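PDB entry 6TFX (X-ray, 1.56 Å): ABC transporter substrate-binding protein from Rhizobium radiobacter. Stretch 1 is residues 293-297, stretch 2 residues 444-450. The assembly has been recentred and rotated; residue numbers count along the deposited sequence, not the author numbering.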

# COMPACT_ATOMS: atom_id res chain seq x y z
N PRO A 293 7.16 -16.14 -7.61
CA PRO A 293 6.49 -17.39 -7.99
C PRO A 293 5.17 -17.68 -7.28
O PRO A 293 4.81 -18.86 -7.13
CB PRO A 293 7.55 -18.45 -7.67
CG PRO A 293 8.25 -17.90 -6.44
CD PRO A 293 8.32 -16.39 -6.71
N SER A 294 4.41 -16.64 -6.89
CA SER A 294 3.09 -16.81 -6.28
C SER A 294 2.29 -15.53 -6.43
O SER A 294 2.76 -14.57 -7.09
CB SER A 294 3.18 -17.25 -4.82
OG SER A 294 1.90 -17.69 -4.38
N VAL A 295 1.11 -15.49 -5.82
CA VAL A 295 0.17 -14.39 -5.96
C VAL A 295 0.11 -13.46 -4.76
O VAL A 295 -0.79 -12.62 -4.67
CB VAL A 295 -1.23 -14.94 -6.34
CG1 VAL A 295 -1.22 -15.54 -7.75
CG2 VAL A 295 -1.72 -15.96 -5.30
N ILE A 296 1.08 -13.58 -3.85
CA ILE A 296 1.27 -12.69 -2.72
C ILE A 296 2.76 -12.32 -2.67
O ILE A 296 3.59 -13.07 -3.19
CB ILE A 296 0.76 -13.27 -1.38
CG1 ILE A 296 1.71 -14.36 -0.82
CG2 ILE A 296 -0.70 -13.77 -1.50
CD1 ILE A 296 1.24 -14.89 0.54
N PRO A 297 3.12 -11.16 -2.07
CA PRO A 297 4.54 -10.76 -2.06
C PRO A 297 5.43 -11.78 -1.34
O PRO A 297 4.98 -12.46 -0.41
CB PRO A 297 4.53 -9.41 -1.33
CG PRO A 297 3.12 -8.85 -1.61
CD PRO A 297 2.25 -10.12 -1.47
N ALA A 444 -4.15 -22.17 -0.59
CA ALA A 444 -4.92 -21.06 -1.18
C ALA A 444 -4.15 -20.48 -2.39
O ALA A 444 -4.74 -20.29 -3.45
CB ALA A 444 -5.15 -19.97 -0.14
N GLN A 445 -2.84 -20.25 -2.25
CA GLN A 445 -2.07 -19.69 -3.38
C GLN A 445 -2.08 -20.62 -4.59
O GLN A 445 -2.28 -20.16 -5.71
CB GLN A 445 -0.63 -19.40 -2.94
CG GLN A 445 -0.59 -18.21 -1.96
CD GLN A 445 0.71 -18.19 -1.18
OE1 GLN A 445 1.76 -17.83 -1.70
NE2 GLN A 445 0.64 -18.60 0.09
N LYS A 446 -1.90 -21.95 -4.36
CA LYS A 446 -1.91 -22.94 -5.45
C LYS A 446 -3.25 -22.92 -6.19
O LYS A 446 -3.28 -23.01 -7.43
CB LYS A 446 -1.63 -24.34 -4.91
CG LYS A 446 -0.17 -24.52 -4.50
CD LYS A 446 0.11 -25.98 -4.21
CE LYS A 446 1.59 -26.26 -4.04
NZ LYS A 446 2.10 -25.68 -2.78
N LEU A 447 -4.36 -22.78 -5.44
CA LEU A 447 -5.68 -22.75 -6.07
C LEU A 447 -5.86 -21.49 -6.89
O LEU A 447 -6.47 -21.54 -7.96
CB LEU A 447 -6.77 -22.80 -5.00
CG LEU A 447 -6.93 -24.14 -4.28
CD1 LEU A 447 -7.72 -23.98 -2.99
CD2 LEU A 447 -7.59 -25.18 -5.18
N ILE A 448 -5.40 -20.35 -6.36
CA ILE A 448 -5.60 -19.07 -7.10
C ILE A 448 -4.73 -19.07 -8.37
O ILE A 448 -5.17 -18.63 -9.44
CB ILE A 448 -5.26 -17.88 -6.18
CG1 ILE A 448 -6.21 -17.86 -4.94
CG2 ILE A 448 -5.28 -16.54 -6.96
CD1 ILE A 448 -5.68 -17.09 -3.74
N VAL A 449 -3.48 -19.55 -8.25
CA VAL A 449 -2.57 -19.62 -9.40
C VAL A 449 -3.14 -20.57 -10.47
O VAL A 449 -3.16 -20.21 -11.66
CB VAL A 449 -1.17 -20.10 -8.95
CG1 VAL A 449 -0.30 -20.50 -10.14
CG2 VAL A 449 -0.47 -19.01 -8.14
N SER A 450 -3.54 -21.80 -10.06
CA SER A 450 -4.00 -22.81 -11.03
C SER A 450 -5.30 -22.45 -11.72
O SER A 450 -5.50 -22.83 -12.88
CB SER A 450 -4.08 -24.19 -10.38
OG SER A 450 -5.12 -24.22 -9.41

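Residues 444-450 form part of a helix that packs against the irregular segment 293-297, burying 277 Å² in total. Ala-444 directs its CB sideways and makes no contact, but its carbonyl accepts the helical hydrogen bond from the amide of Ile-448. Gln-445 is the polar anchor. Its CB points toward the loop, and with chi1 in m and chi2 in t the side chain reaches across so that Gln-445 OE1 accepts a hydrogen bond from Ser-294 OG at 2.7 Å. The t rotamer of Ser-294 brings the hydroxyl to this oxygen, and the bond gives the hydroxyl of the buried Ser-294 a partner. Ile-296 CG1 lies 3.6 Å from Gln-445 OE1, while the aliphatic part of the glutamine flanks Val-295, with Gln-445 CG 4.2 Å from Val-295 CG2. The CA-to-CB bond of Lys-446 points away from the loop, and the residue is exposed, as suits its charge; Leu-447 is out of reach. One turn beyond Gln-445, Ile-448 and Val-449 both face the loop and receive Val-295: Val-295 CG2 lies 4.0 Å from Ile-448 CG2, and Val-295 CG1 3.6 Å from Val-449 CG2. The beta-branched, apolar side chains suit this buried packing. Ser-450, exposed and beyond the contact, turns its OG back to Lys-446 O, 3.0 Å away, in a hydrogen bond within the helix.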